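CELL WALL surface anchor family protein (Streptococcus pneumoniae, PDB 2X9W) probably forms the backbone of a Gram-positive pilus as its repeating shaft subunit, RrgB, displayed on the pneumococcal cell surface. Local coordinates at residues Gly280-Ile285 with Glu393-Pro398; Gln335-Val340 with Asp375-Phe380; Pro46-Tyr51 with Asp108-Lys113; Asn30-Asp35 with Asn356-Val361. The protein carries 1 engineered substitution. One frame throughout, in Å; residues are numbered along the deposited sequence.

Contact 1: Gly280-Ile285 with Glu393-Pro398; sequences GAEFVI and EETKQP
F283 and E394 face each other as a non-hydrogen-bonded antiparallel pair, and the glutamate chain is laid across the phenyl ring. With CG anti to the backbone N (chi1 -170°), the extended E394 side chain brings its CG over one face of the F283 ring, 4.2 Å from the centroid, a CH-pi contact. Its carboxylate continues past the ring, where OE1 accepts from the backbone N of L404. Near that carboxylate, A281 CB packs on the ring of P398, 3.9 Å from P398 CG.

E282 and K396 project from the other face of the sheet and run side by side, E282 OE1 lying 3.8 Å from K396 CB. Their charged ends do not meet directly: one water links E282 OE2 to K396 NZ, and a second joins E282 OE1 to T395 OG1, while K314 forms a salt bridge with E282 OE2. Farther along, the T395 methyl CG2 packs crosswise on V284 CG2 at 3.9 Å, beside the CB of E393, whose carboxylate leads off to R407.

E282 O accepts from T395 N at 2.8 Å and, weakly, from K396 N at 3.3 Å, while E282 N donates to K396 O. T395 and K396 thus both stand opposite E282, a classic beta bulge in the antiparallel pairing of 282-286 with the chain around 393-396, consistent with a Cna-B-like or prealbumin-like beta fold of pilin backbone subunits.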
# COMPACT_ATOMS: atom_id res chain seq x y z
N GLY A 280 16.89 24.16 -8.26
CA GLY A 280 17.58 23.61 -9.42
C GLY A 280 18.83 22.80 -9.12
O GLY A 280 19.56 22.46 -10.05
N ALA A 281 19.11 22.50 -7.86
CA ALA A 281 20.23 21.61 -7.59
C ALA A 281 19.79 20.19 -7.96
O ALA A 281 18.66 19.80 -7.67
CB ALA A 281 20.66 21.68 -6.13
N GLU A 282 20.67 19.43 -8.62
CA GLU A 282 20.34 18.06 -9.01
C GLU A 282 21.26 17.08 -8.30
O GLU A 282 22.45 17.36 -8.15
CB GLU A 282 20.48 17.89 -10.51
CG GLU A 282 19.64 18.93 -11.24
CD GLU A 282 19.64 18.76 -12.76
OE1 GLU A 282 20.48 18.00 -13.31
OE2 GLU A 282 18.79 19.41 -13.41
N PHE A 283 20.69 15.95 -7.87
CA PHE A 283 21.45 14.93 -7.13
C PHE A 283 21.12 13.55 -7.64
O PHE A 283 20.00 13.29 -8.12
CB PHE A 283 21.09 14.96 -5.63
CG PHE A 283 21.45 16.24 -4.96
CD1 PHE A 283 22.65 16.35 -4.26
CD2 PHE A 283 20.61 17.34 -5.05
CE1 PHE A 283 23.00 17.53 -3.65
CE2 PHE A 283 20.96 18.54 -4.43
CZ PHE A 283 22.16 18.63 -3.75
N VAL A 284 22.06 12.63 -7.46
CA VAL A 284 21.75 11.22 -7.61
C VAL A 284 22.06 10.59 -6.26
O VAL A 284 22.59 11.25 -5.35
CB VAL A 284 22.60 10.58 -8.71
CG1 VAL A 284 22.22 11.15 -10.09
CG2 VAL A 284 24.11 10.77 -8.41
N ILE A 285 21.73 9.32 -6.14
CA ILE A 285 21.95 8.56 -4.91
C ILE A 285 22.95 7.43 -5.13
O ILE A 285 22.81 6.64 -6.06
CB ILE A 285 20.60 8.03 -4.37
CG1 ILE A 285 19.66 9.20 -4.09
CG2 ILE A 285 20.79 7.24 -3.09
CD1 ILE A 285 18.38 8.83 -3.41
N GLU A 393 24.94 12.51 -4.14
CA GLU A 393 25.96 13.18 -4.91
C GLU A 393 25.32 14.27 -5.74
O GLU A 393 24.42 14.02 -6.54
CB GLU A 393 26.67 12.22 -5.86
CG GLU A 393 27.73 12.94 -6.71
CD GLU A 393 28.49 12.00 -7.65
OE1 GLU A 393 28.66 10.81 -7.33
OE2 GLU A 393 28.94 12.48 -8.70
N GLU A 394 25.78 15.50 -5.54
CA GLU A 394 25.32 16.59 -6.37
C GLU A 394 25.90 16.49 -7.76
O GLU A 394 27.13 16.38 -7.93
CB GLU A 394 25.74 17.93 -5.74
CG GLU A 394 25.08 19.15 -6.43
CD GLU A 394 25.43 20.44 -5.75
OE1 GLU A 394 26.61 20.85 -5.79
OE2 GLU A 394 24.52 21.05 -5.15
N THR A 395 25.04 16.52 -8.78
CA THR A 395 25.53 16.43 -10.15
C THR A 395 25.42 17.77 -10.85
O THR A 395 26.03 18.01 -11.87
CB THR A 395 24.78 15.37 -10.98
OG1 THR A 395 23.37 15.62 -10.92
CG2 THR A 395 25.07 13.98 -10.44
N LYS A 396 24.60 18.65 -10.31
CA LYS A 396 24.49 19.98 -10.87
C LYS A 396 24.18 20.93 -9.74
O LYS A 396 23.15 20.80 -9.07
CB LYS A 396 23.39 20.05 -11.93
CG LYS A 396 23.30 21.45 -12.55
CD LYS A 396 22.49 21.46 -13.84
CE LYS A 396 22.63 22.79 -14.56
NZ LYS A 396 21.43 23.06 -15.42
N GLN A 397 25.09 21.87 -9.50
CA GLN A 397 24.88 22.83 -8.43
C GLN A 397 23.86 23.88 -8.86
O GLN A 397 23.64 24.10 -10.05
CB GLN A 397 26.20 23.55 -8.10
CG GLN A 397 26.58 24.58 -9.14
CD GLN A 397 27.62 24.05 -10.09
OE1 GLN A 397 27.46 22.96 -10.64
NE2 GLN A 397 28.69 24.82 -10.29
N PRO A 398 23.26 24.56 -7.88
CA PRO A 398 22.41 25.72 -8.15
C PRO A 398 23.21 26.81 -8.81
O PRO A 398 24.38 26.96 -8.48
CB PRO A 398 22.03 26.21 -6.74
CG PRO A 398 22.37 25.14 -5.83
CD PRO A 398 23.47 24.34 -6.44
O HOH W 1 20.92 24.23 -11.64
O HOH W 2 22.69 16.52 -13.18
O HOH W 3 20.17 20.36 -15.99

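Contact 2: Gln335-Val340 with Asp375-Phe380; sequences QEKEKV and DAQGRF
This is a small apolar contact between a helix and a turn: K337 and V340, one helical turn apart on helix 334-354, hold A376 of the type I beta turn D375-G378 that leads into strand 379-385. The methyl of A376 sits against K337 CB at 3.5 Å and V340 CB at 4.0 Å. V340 turns CG1 toward the start of the turn, 3.7 Å from A376 N, because that methyl stands anti to the valine backbone N (chi1 175°).

Beyond CB, the extended K337 chain passes Q377 at about a right angle, its CD 3.9 Å from Q377 NE2. K337 NZ then donates to a water that in turn gives a proton to A376 O, so the polar link is indirect.

The turn is braced from within. D375 OD1 takes the backbone N-H groups of Q377 and R379 from opposite faces of its carboxylate, the first making an Asx turn. R379 grips D375 OD2 side-on through NE (2.8 Å) and NH1, with the oxygen in the guanidinium plane.

Y324 of helix 304-325 touches K337, V340 and A376, and D341 of helix 334-354 accepts from A376 N; G378, which ends the turn, and F380 in the strand that follows make backbone hydrogen bonds to K270 and F268 of strand 260-271.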
# COMPACT_ATOMS: atom_id res chain seq x y z
N GLN A 335 5.15 34.28 -6.52
CA GLN A 335 4.56 33.81 -7.78
C GLN A 335 5.59 33.17 -8.72
O GLN A 335 5.28 32.20 -9.40
CB GLN A 335 3.86 34.95 -8.52
CG GLN A 335 2.69 35.57 -7.79
CD GLN A 335 3.08 36.82 -7.00
OE1 GLN A 335 4.04 36.82 -6.22
NE2 GLN A 335 2.33 37.90 -7.21
N GLU A 336 6.79 33.74 -8.76
CA GLU A 336 7.87 33.14 -9.54
C GLU A 336 8.33 31.80 -8.96
O GLU A 336 8.64 30.87 -9.72
CB GLU A 336 9.05 34.09 -9.65
CG GLU A 336 8.77 35.31 -10.52
CD GLU A 336 8.30 34.92 -11.90
OE1 GLU A 336 8.82 33.93 -12.47
OE2 GLU A 336 7.40 35.61 -12.43
N LYS A 337 8.42 31.71 -7.64
CA LYS A 337 8.78 30.46 -6.98
C LYS A 337 7.74 29.38 -7.24
O LYS A 337 8.06 28.20 -7.38
CB LYS A 337 8.97 30.66 -5.47
CG LYS A 337 10.12 31.64 -5.16
CD LYS A 337 10.40 31.71 -3.67
CE LYS A 337 11.47 32.72 -3.35
NZ LYS A 337 11.67 32.85 -1.89
N GLU A 338 6.47 29.80 -7.31
CA GLU A 338 5.38 28.86 -7.54
C GLU A 338 5.47 28.16 -8.90
O GLU A 338 5.17 26.99 -9.01
CB GLU A 338 4.05 29.59 -7.41
CG GLU A 338 2.85 28.67 -7.37
CD GLU A 338 1.57 29.40 -6.98
OE1 GLU A 338 1.62 30.64 -6.74
OE2 GLU A 338 0.51 28.74 -6.92
N LYS A 339 5.88 28.88 -9.94
CA LYS A 339 6.11 28.27 -11.24
C LYS A 339 7.14 27.16 -11.14
O LYS A 339 6.95 26.09 -11.72
CB LYS A 339 6.59 29.30 -12.26
CG LYS A 339 5.61 30.42 -12.53
CD LYS A 339 6.20 31.39 -13.55
CE LYS A 339 5.28 32.57 -13.83
NZ LYS A 339 5.98 33.58 -14.68
N VAL A 340 8.24 27.41 -10.43
CA VAL A 340 9.26 26.37 -10.24
C VAL A 340 8.69 25.19 -9.43
O VAL A 340 8.84 24.03 -9.82
CB VAL A 340 10.52 26.91 -9.53
CG1 VAL A 340 11.51 25.79 -9.24
CG2 VAL A 340 11.19 28.02 -10.37
N ASP A 375 13.29 22.22 -5.51
CA ASP A 375 12.35 23.25 -5.93
C ASP A 375 12.75 24.66 -5.41
O ASP A 375 13.85 24.83 -4.89
CB ASP A 375 10.91 22.84 -5.56
CG ASP A 375 10.60 22.98 -4.09
OD1 ASP A 375 11.43 23.56 -3.33
OD2 ASP A 375 9.50 22.52 -3.70
N ALA A 376 11.88 25.67 -5.58
CA ALA A 376 12.24 27.03 -5.13
C ALA A 376 12.21 27.22 -3.62
O ALA A 376 12.63 28.26 -3.14
CB ALA A 376 11.38 28.14 -5.85
N GLN A 377 11.70 26.24 -2.88
CA GLN A 377 11.89 26.22 -1.42
C GLN A 377 13.03 25.28 -1.04
O GLN A 377 13.18 24.93 0.13
CB GLN A 377 10.62 25.76 -0.71
CG GLN A 377 9.38 26.51 -1.17
CD GLN A 377 9.47 27.98 -0.86
OE1 GLN A 377 10.10 28.39 0.11
NE2 GLN A 377 8.82 28.79 -1.69
N GLY A 378 13.79 24.86 -2.05
CA GLY A 378 14.93 23.98 -1.85
C GLY A 378 14.59 22.52 -1.60
O GLY A 378 15.50 21.73 -1.34
N ARG A 379 13.31 22.17 -1.71
CA ARG A 379 12.84 20.83 -1.35
C ARG A 379 13.16 19.76 -2.38
O ARG A 379 13.04 19.99 -3.58
CB ARG A 379 11.32 20.84 -1.12
CG ARG A 379 10.91 21.59 0.15
CD ARG A 379 9.40 21.75 0.24
NE ARG A 379 8.83 22.38 -0.95
CZ ARG A 379 7.74 23.13 -0.94
NH1 ARG A 379 7.29 23.68 -2.07
NH2 ARG A 379 7.11 23.35 0.23
N PHE A 380 13.58 18.61 -1.89
CA PHE A 380 13.61 17.40 -2.72
C PHE A 380 13.52 16.19 -1.81
O PHE A 380 13.87 16.29 -0.63
CB PHE A 380 14.83 17.33 -3.67
CG PHE A 380 16.19 17.38 -2.98
CD1 PHE A 380 16.74 18.59 -2.57
CD2 PHE A 380 16.96 16.22 -2.85
CE1 PHE A 380 18.01 18.64 -1.97
CE2 PHE A 380 18.25 16.26 -2.30
CZ PHE A 380 18.78 17.47 -1.85
O HOH W 4 12.69 30.33 -1.08

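Contact 3: Pro46-Tyr51 with Asp108-Lys113; sequences PALANY and DQNAEK
Two irregular segments meet through two backbone hydrogen bonds, L48 N to Q109 O (2.7 Å) and D108 N to A49 O (2.8 Å), both in the carbonyl plane of the acceptor, with P46-A49 folded as a type II beta turn. A water bridges the two segments, giving a proton to P46 O and accepting from A49 N and Q109 N.

L48, at positive phi, starts its side chain away from the other loop, yet chi1 of -53° and an extended chi2 bring CD2 back over Q109 O, at 3.5 Å. The same methyl lies 3.8 Å from N110 OD1, the leucine and asparagine chains crossing at a slant. CB of the preceding residue, A47, also closes on Q109 O, 3.3 Å away.

Both loops belong to a Cna-B-like domain of the pilin backbone family: 46-51 crosses from strand 36-45 to strand 53-60 of another sheet, whereas the loop 108-113 runs from helix 100-106 into strand 113-123. K113 and I45 are hydrogen-bonded through their backbones where the latter strand pairs with 36-45.

At that end E112 bends at chi2 (82°), which folds its carboxylate back along P46, OE1 reaching 3.5 Å from P46 CA. A water donates to E112 OE1 and accepts from A47 N. K113 NZ reaches Q109 OE1 from above the amide plane, 54° out of it, while Q109 NE2 donates to N107 O.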
# COMPACT_ATOMS: atom_id res chain seq x y z
N PRO A 46 -11.48 -29.79 10.11
CA PRO A 46 -11.58 -30.96 10.98
C PRO A 46 -12.02 -32.20 10.22
O PRO A 46 -12.66 -32.09 9.17
CB PRO A 46 -12.67 -30.56 11.98
CG PRO A 46 -13.48 -29.58 11.23
CD PRO A 46 -12.46 -28.77 10.49
N ALA A 47 -11.64 -33.37 10.74
CA ALA A 47 -12.16 -34.63 10.22
C ALA A 47 -13.67 -34.61 10.16
O ALA A 47 -14.31 -34.03 11.04
CB ALA A 47 -11.72 -35.77 11.11
N LEU A 48 -14.22 -35.27 9.14
CA LEU A 48 -15.68 -35.47 8.98
C LEU A 48 -16.49 -34.19 8.68
O LEU A 48 -17.68 -34.10 9.00
CB LEU A 48 -16.26 -36.24 10.18
CG LEU A 48 -15.52 -37.56 10.45
CD1 LEU A 48 -16.06 -38.29 11.68
CD2 LEU A 48 -15.57 -38.48 9.19
N ALA A 49 -15.85 -33.21 8.06
CA ALA A 49 -16.54 -32.03 7.57
C ALA A 49 -17.55 -32.41 6.49
O ALA A 49 -17.36 -33.40 5.77
CB ALA A 49 -15.54 -31.01 7.02
N ASN A 50 -18.59 -31.60 6.36
CA ASN A 50 -19.57 -31.77 5.30
C ASN A 50 -20.00 -30.40 4.78
O ASN A 50 -21.17 -30.05 4.83
CB ASN A 50 -20.77 -32.56 5.82
CG ASN A 50 -21.70 -32.98 4.70
OD1 ASN A 50 -21.27 -33.22 3.57
ND2 ASN A 50 -23.00 -33.08 5.01
N TYR A 51 -19.04 -29.62 4.31
CA TYR A 51 -19.29 -28.24 3.89
C TYR A 51 -19.92 -28.18 2.51
O TYR A 51 -19.49 -28.90 1.60
CB TYR A 51 -17.97 -27.44 3.86
CG TYR A 51 -17.24 -27.33 5.18
CD1 TYR A 51 -17.89 -27.56 6.38
CD2 TYR A 51 -15.90 -26.98 5.22
CE1 TYR A 51 -17.22 -27.46 7.60
CE2 TYR A 51 -15.23 -26.86 6.42
CZ TYR A 51 -15.89 -27.10 7.61
OH TYR A 51 -15.21 -27.00 8.82
N ASP A 108 -15.73 -35.31 4.64
CA ASP A 108 -15.81 -36.72 4.98
C ASP A 108 -14.44 -37.37 5.11
O ASP A 108 -14.27 -38.55 4.78
CB ASP A 108 -16.66 -37.48 3.94
CG ASP A 108 -17.17 -38.81 4.47
OD1 ASP A 108 -17.33 -38.95 5.71
OD2 ASP A 108 -17.42 -39.73 3.65
N GLN A 109 -13.45 -36.59 5.58
CA GLN A 109 -12.09 -37.12 5.78
C GLN A 109 -11.89 -37.64 7.21
O GLN A 109 -12.47 -37.11 8.14
CB GLN A 109 -11.06 -36.04 5.43
CG GLN A 109 -11.24 -35.49 3.98
CD GLN A 109 -10.87 -36.54 2.96
OE1 GLN A 109 -9.87 -37.25 3.13
NE2 GLN A 109 -11.68 -36.68 1.91
N ASN A 110 -11.08 -38.69 7.38
CA ASN A 110 -10.87 -39.30 8.70
C ASN A 110 -9.75 -38.63 9.51
O ASN A 110 -9.42 -39.04 10.64
CB ASN A 110 -10.65 -40.82 8.57
CG ASN A 110 -11.89 -41.53 8.10
OD1 ASN A 110 -13.00 -41.19 8.51
ND2 ASN A 110 -11.72 -42.51 7.22
N ALA A 111 -9.17 -37.58 8.95
CA ALA A 111 -8.20 -36.81 9.70
C ALA A 111 -8.29 -35.34 9.29
O ALA A 111 -8.83 -35.03 8.25
CB ALA A 111 -6.80 -37.35 9.45
N GLU A 112 -7.76 -34.46 10.13
CA GLU A 112 -7.65 -33.04 9.81
C GLU A 112 -7.00 -32.83 8.46
O GLU A 112 -6.00 -33.48 8.14
CB GLU A 112 -6.75 -32.38 10.85
CG GLU A 112 -6.81 -30.86 10.97
CD GLU A 112 -7.97 -30.36 11.83
OE1 GLU A 112 -8.55 -31.16 12.62
OE2 GLU A 112 -8.33 -29.16 11.68
N LYS A 113 -7.54 -31.91 7.67
CA LYS A 113 -6.92 -31.62 6.38
C LYS A 113 -6.32 -30.24 6.43
O LYS A 113 -6.91 -29.32 7.00
CB LYS A 113 -7.95 -31.64 5.25
CG LYS A 113 -8.82 -32.85 5.22
CD LYS A 113 -8.01 -34.08 4.99
CE LYS A 113 -7.52 -34.15 3.57
NZ LYS A 113 -7.30 -35.58 3.26
O HOH W 5 -13.31 -33.67 6.71
O HOH W 6 -9.58 -33.68 13.07
O HOH W 7 -18.82 -36.27 6.76

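Contact 4: Asn30-Asp35 with Asn356-Val361; sequences NHQVGD and NAFEWV. With GOL (glycerol), chain C; GOL (glycerol), chain B.
Q32 approaches F358 across a junction between a type II beta turn, Q32-D35, and the beginning of strand 358-361, where two glycerols, probably from the crystallisation liquor, fill in between the segments. The turn leads into strand 36-45 of the pilin backbone domain. Just ahead of it, H31 ND1 donates to D35 OD2 in the plane of the imidazole, and Q32 N reaches the same oxygen from the opposite face of the carboxylate.

Q32 has its CG wedged between the backbone N and the carbonyl carbon (chi1 63°), and its extended chain carries OE1 to the edge of the F358 ring, 3.6 Å from CD2. That oxygen accepts from both O1 and O2 of the chain B glycerol, whose O3 takes the indole N-H of W360.

V33 lays CG1 against N356 O at 3.7 Å, while N356 ND2 donates to K301 O. G34 follows at positive phi, with its CA 3.1 Å from N356 O. D35 closes the turn through its N to Q32 O. The chain C glycerol bridges the backbones: its O1 donates to V33 O at 2.7 Å and accepts from F358 N at 2.8 Å.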
# COMPACT_ATOMS: atom_id res chain seq x y z
N ASN A 30 9.78 -3.72 6.62
CA ASN A 30 10.29 -2.79 5.59
C ASN A 30 10.53 -3.49 4.24
O ASN A 30 11.31 -4.45 4.16
CB ASN A 30 11.57 -2.11 6.10
CG ASN A 30 12.19 -1.12 5.10
OD1 ASN A 30 11.49 -0.34 4.43
ND2 ASN A 30 13.50 -1.13 5.04
N HIS A 31 9.83 -3.03 3.21
CA HIS A 31 10.13 -3.44 1.84
C HIS A 31 10.27 -2.22 0.96
O HIS A 31 9.90 -1.13 1.36
CB HIS A 31 9.04 -4.35 1.28
CG HIS A 31 9.17 -5.77 1.76
ND1 HIS A 31 10.01 -6.67 1.16
CD2 HIS A 31 8.60 -6.41 2.81
CE1 HIS A 31 9.94 -7.83 1.81
NE2 HIS A 31 9.10 -7.70 2.81
N GLN A 32 10.80 -2.40 -0.24
CA GLN A 32 11.00 -1.27 -1.13
C GLN A 32 9.99 -1.44 -2.25
O GLN A 32 9.48 -2.55 -2.46
CB GLN A 32 12.43 -1.26 -1.68
CG GLN A 32 12.75 -2.48 -2.53
CD GLN A 32 14.20 -2.53 -2.93
OE1 GLN A 32 14.79 -1.51 -3.28
NE2 GLN A 32 14.79 -3.72 -2.88
N VAL A 33 9.70 -0.36 -2.97
CA VAL A 33 8.81 -0.50 -4.12
C VAL A 33 9.43 -1.49 -5.10
O VAL A 33 10.63 -1.43 -5.42
CB VAL A 33 8.52 0.87 -4.81
CG1 VAL A 33 7.56 0.67 -5.95
CG2 VAL A 33 7.90 1.85 -3.79
N GLY A 34 8.62 -2.43 -5.58
CA GLY A 34 9.12 -3.43 -6.51
C GLY A 34 9.37 -4.78 -5.88
O GLY A 34 9.48 -5.77 -6.61
N ASP A 35 9.44 -4.85 -4.55
CA ASP A 35 9.58 -6.15 -3.89
C ASP A 35 8.35 -7.01 -4.16
O ASP A 35 7.21 -6.56 -4.10
CB ASP A 35 9.79 -6.04 -2.38
CG ASP A 35 11.22 -5.67 -2.00
OD1 ASP A 35 12.10 -5.78 -2.88
OD2 ASP A 35 11.48 -5.28 -0.82
N ASN A 356 9.27 1.96 -10.14
CA ASN A 356 8.51 0.75 -9.80
C ASN A 356 9.36 -0.39 -9.27
O ASN A 356 8.81 -1.36 -8.73
CB ASN A 356 7.74 0.25 -11.03
CG ASN A 356 6.68 1.21 -11.45
OD1 ASN A 356 5.84 1.63 -10.64
ND2 ASN A 356 6.70 1.58 -12.72
N ALA A 357 10.66 -0.31 -9.49
CA ALA A 357 11.63 -1.25 -8.91
C ALA A 357 13.01 -0.64 -9.01
O ALA A 357 13.26 0.19 -9.89
CB ALA A 357 11.57 -2.63 -9.63
N PHE A 358 13.91 -1.03 -8.11
CA PHE A 358 15.22 -0.39 -8.06
C PHE A 358 16.35 -1.36 -8.29
O PHE A 358 16.24 -2.55 -7.99
CB PHE A 358 15.45 0.22 -6.68
CG PHE A 358 14.56 1.35 -6.36
CD1 PHE A 358 14.68 2.56 -7.04
CD2 PHE A 358 13.62 1.24 -5.34
CE1 PHE A 358 13.85 3.64 -6.73
CE2 PHE A 358 12.80 2.31 -5.01
CZ PHE A 358 12.90 3.51 -5.70
N GLU A 359 17.47 -0.84 -8.78
CA GLU A 359 18.70 -1.64 -8.86
C GLU A 359 19.85 -0.66 -8.77
O GLU A 359 19.64 0.55 -8.94
CB GLU A 359 18.75 -2.41 -10.18
CG GLU A 359 18.83 -1.53 -11.42
CD GLU A 359 18.78 -2.34 -12.72
OE1 GLU A 359 18.65 -3.57 -12.67
OE2 GLU A 359 18.88 -1.74 -13.81
N TRP A 360 21.06 -1.16 -8.52
CA TRP A 360 22.24 -0.29 -8.41
C TRP A 360 23.11 -0.42 -9.68
O TRP A 360 23.45 -1.52 -10.11
CB TRP A 360 23.05 -0.73 -7.19
CG TRP A 360 22.37 -0.43 -5.92
CD1 TRP A 360 21.70 -1.31 -5.13
CD2 TRP A 360 22.29 0.85 -5.28
NE1 TRP A 360 21.20 -0.65 -4.03
CE2 TRP A 360 21.55 0.68 -4.10
CE3 TRP A 360 22.79 2.12 -5.59
CZ2 TRP A 360 21.27 1.73 -3.23
CZ3 TRP A 360 22.52 3.18 -4.74
CH2 TRP A 360 21.76 2.97 -3.56
N VAL A 361 23.46 0.70 -10.28
CA VAL A 361 24.20 0.64 -11.55
C VAL A 361 25.56 1.33 -11.44
O VAL A 361 25.76 2.21 -10.59
CB VAL A 361 23.38 1.20 -12.76
CG1 VAL A 361 22.10 0.41 -12.92
CG2 VAL A 361 23.11 2.74 -12.61
C1 GOL C . 12.47 -4.01 -6.15
O1 GOL C . 12.94 -2.68 -6.07
C2 GOL C . 13.61 -4.99 -5.92
O2 GOL C . 13.33 -6.26 -6.47
C3 GOL C . 14.78 -4.44 -6.70
O3 GOL C . 14.36 -4.39 -8.04
C1 GOL B . 17.71 0.45 -3.25
O1 GOL B . 17.40 -0.84 -3.69
C2 GOL B . 17.20 0.62 -1.84
O2 GOL B . 15.77 0.56 -1.73
C3 GOL B . 17.92 -0.46 -1.03
O3 GOL B . 18.93 -1.07 -1.81

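Contacts 1 and 2 form one neighbourhood, their centres 16 Å apart: F283 and F380 stack, with F283 CE2 3.5 Å from F380 CZ, and contact 2 is nested in the loop that contact 1 closes. Contact 4, centred 22 Å from contact 1, touches it through I285 O and W360 CZ3, 3.7 Å apart; its second segment follows helix 334-354, which supplies contact 2. The two glycerols lie at contact 4, and a glycerol also lies about 4 Å from the D375 side chain of contact 2. Contact 3 falls within the loop of contact 4 but about 27 Å off at nearest atoms. Contacts 1 and 3, centred 65 Å apart, occupy opposite sides of the chain's centre.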